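Local atomic coordinates of flagellar regulatory protein C (Vibrio cholerae, PDB entry 4QHS), a protein that probably hydrolyses ATP through its heptameric AAA+ domain to activate sigma-54-dependent transcription of flagellar genes in Vibrio cholerae. Residues Y228-P231 and E236-N239. Numbering follows the deposited sequence.
Sequences YPWP and ELDN
Glu236 and Leu237, on helix 233-247, fold back against the loop that leads into that helix, where Tyr228, Trp230 and Pro231 meet them in a mixed polar and apolar contact within the lid domain of the AAA+ module. The stretch beginning at Trp230, WPGNVREL, is consistent with the sensor 2 motif of sigma-54 activators. Glu236 reaches back to the loop with CG anti to its own nitrogen (chi1 -177°) and the chain extended beyond it. Its OE2 accepts a 2.7 Å hydrogen bond from Tyr228 OH on the syn side, 32° out of the carboxylate plane. The other oxygen, OE1, takes a hydrogen bond from Gly232 N at the turn into the helix, and lies 3.4 Å from Pro231 CD. On the way the aliphatic part of Glu236 passes the indole rim, CG lying 3.6 Å from Trp230 CZ3. Leu237 adds the apolar half: its CB sits over one indole face, offset toward the rim, while CD1 approaches Trp230 CH2 at 3.6 Å. Tyr228 CD2 lies over the opposite face, and the indole NE1 is hydrogen-bonded to Leu225 O at the end of the preceding helix. Beyond Leu237, Leu198 and Leu202 of helix 195-208 continue the packing. With both carboxylate oxygens engaged by donors, Glu236 pins the tyrosine hydroxyl and the backbone turn at once, an arrangement that would probably stabilise its negative charge.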
ATOM      1  N   TYR A 228      14.660 -43.401 -24.563  1.00 54.57           N
ATOM      2  CA  TYR A 228      13.736 -42.461 -24.008  1.00 52.16           C
ATOM      3  C   TYR A 228      14.513 -41.201 -23.844  1.00 59.30           C
ATOM      4  O   TYR A 228      15.637 -41.244 -23.405  1.00 64.66           O
ATOM      5  CB  TYR A 228      13.256 -42.970 -22.671  1.00 45.40           C
ATOM      6  CG  TYR A 228      12.361 -42.034 -21.931  1.00 42.95           C
ATOM      7  CD1 TYR A 228      11.171 -41.649 -22.455  1.00 44.51           C
ATOM      8  CD2 TYR A 228      12.707 -41.555 -20.700  1.00 40.66           C
ATOM      9  CE1 TYR A 228      10.356 -40.808 -21.791  1.00 50.59           C
ATOM     10  CE2 TYR A 228      11.889 -40.712 -20.026  1.00 50.02           C
ATOM     11  CZ  TYR A 228      10.714 -40.341 -20.575  1.00 44.43           C
ATOM     12  OH  TYR A 228       9.890 -39.508 -19.924  1.00 50.94           O
ATOM     13  N   PRO A 229      13.931 -40.076 -24.213  1.00 61.22           N
ATOM     14  CA  PRO A 229      14.661 -38.811 -24.208  1.00 54.21           C
ATOM     15  C   PRO A 229      15.017 -38.240 -22.842  1.00 53.76           C
ATOM     16  O   PRO A 229      15.757 -37.295 -22.781  1.00 53.68           O
ATOM     17  CB  PRO A 229      13.736 -37.877 -24.958  1.00 53.91           C
ATOM     18  CG  PRO A 229      12.491 -38.502 -24.960  1.00 61.25           C
ATOM     19  CD  PRO A 229      12.656 -39.943 -24.902  1.00 63.93           C
ATOM     20  N   TRP A 230      14.516 -38.820 -21.770  1.00 47.37           N
ATOM     21  CA  TRP A 230      14.832 -38.393 -20.412  1.00 41.89           C
ATOM     22  C   TRP A 230      14.679 -36.919 -20.097  1.00 51.74           C
ATOM     23  O   TRP A 230      15.590 -36.284 -19.667  1.00 61.44           O
ATOM     24  CB  TRP A 230      16.187 -38.895 -19.986  1.00 40.77           C
ATOM     25  CG  TRP A 230      16.198 -40.324 -19.983  1.00 53.64           C
ATOM     26  CD1 TRP A 230      16.790 -41.120 -20.872  1.00 52.70           C
ATOM     27  CD2 TRP A 230      15.531 -41.173 -19.068  1.00 50.04           C
ATOM     28  NE1 TRP A 230      16.558 -42.409 -20.578  1.00 54.24           N
ATOM     29  CE2 TRP A 230      15.781 -42.476 -19.465  1.00 50.47           C
ATOM     30  CE3 TRP A 230      14.749 -40.954 -17.947  1.00 50.76           C
ATOM     31  CZ2 TRP A 230      15.294 -43.550 -18.791  1.00 45.99           C
ATOM     32  CZ3 TRP A 230      14.264 -42.003 -17.291  1.00 53.61           C
ATOM     33  CH2 TRP A 230      14.536 -43.297 -17.698  1.00 54.70           C
ATOM     34  N   PRO A 231      13.490 -36.398 -20.281  1.00 51.04           N
ATOM     35  CA  PRO A 231      13.200 -35.020 -19.937  1.00 53.62           C
ATOM     36  C   PRO A 231      13.628 -34.646 -18.533  1.00 55.49           C
ATOM     37  O   PRO A 231      14.018 -33.532 -18.324  1.00 53.28           O
ATOM     38  CB  PRO A 231      11.688 -34.950 -20.060  1.00 53.02           C
ATOM     39  CG  PRO A 231      11.237 -36.299 -20.328  1.00 52.49           C
ATOM     40  CD  PRO A 231      12.336 -37.056 -20.871  1.00 42.69           C
ATOM     41  N   GLU A 236      14.814 -38.510 -13.041  1.00 48.80           N
ATOM     42  CA  GLU A 236      13.750 -39.261 -13.638  1.00 41.71           C
ATOM     43  C   GLU A 236      14.196 -40.690 -13.706  1.00 39.20           C
ATOM     44  O   GLU A 236      13.436 -41.567 -13.454  1.00 53.84           O
ATOM     45  CB  GLU A 236      13.411 -38.732 -15.018  1.00 38.13           C
ATOM     46  CG  GLU A 236      12.265 -39.419 -15.668  1.00 53.14           C
ATOM     47  CD  GLU A 236      11.836 -38.785 -16.969  1.00 61.63           C
ATOM     48  OE1 GLU A 236      12.620 -38.113 -17.617  1.00 55.02           O
ATOM     49  OE2 GLU A 236      10.697 -38.959 -17.364  1.00 63.84           O
ATOM     50  N   LEU A 237      15.452 -40.908 -14.020  1.00 46.12           N
ATOM     51  CA  LEU A 237      15.969 -42.248 -14.175  1.00 50.33           C
ATOM     52  C   LEU A 237      15.939 -42.936 -12.847  1.00 46.64           C
ATOM     53  O   LEU A 237      15.555 -44.070 -12.749  1.00 41.68           O
ATOM     54  CB  LEU A 237      17.376 -42.234 -14.742  1.00 41.20           C
ATOM     55  CG  LEU A 237      18.103 -43.561 -14.818  1.00 48.78           C
ATOM     56  CD1 LEU A 237      17.380 -44.463 -15.748  1.00 55.44           C
ATOM     57  CD2 LEU A 237      19.480 -43.370 -15.308  1.00 47.46           C
ATOM     58  N   ASP A 238      16.326 -42.215 -11.824  1.00 37.06           N
ATOM     59  CA  ASP A 238      16.296 -42.750 -10.504  1.00 52.64           C
ATOM     60  C   ASP A 238      14.901 -43.209 -10.200  1.00 52.92           C
ATOM     61  O   ASP A 238      14.712 -44.274  -9.693  1.00 56.37           O
ATOM     62  CB  ASP A 238      16.747 -41.726  -9.492  1.00 51.75           C
ATOM     63  CG  ASP A 238      17.568 -42.323  -8.406  1.00 65.26           C
ATOM     64  OD1 ASP A 238      17.100 -43.249  -7.752  1.00 73.02           O
ATOM     65  OD2 ASP A 238      18.691 -41.873  -8.188  1.00 70.73           O
ATOM     66  N   ASN A 239      13.923 -42.405 -10.540  1.00 47.86           N
ATOM     67  CA  ASN A 239      12.560 -42.803 -10.335  1.00 50.31           C
ATOM     68  C   ASN A 239      12.203 -44.093 -11.041  1.00 51.72           C
ATOM     69  O   ASN A 239      11.603 -44.953 -10.459  1.00 50.10           O
ATOM     70  CB  ASN A 239      11.602 -41.712 -10.773  1.00 49.40           C
ATOM     71  CG  ASN A 239      11.241 -40.783  -9.668  1.00 60.63           C
ATOM     72  OD1 ASN A 239      11.831 -40.806  -8.616  1.00 59.09           O
ATOM     73  ND2 ASN A 239      10.266 -39.953  -9.908  1.00 70.15           N
TER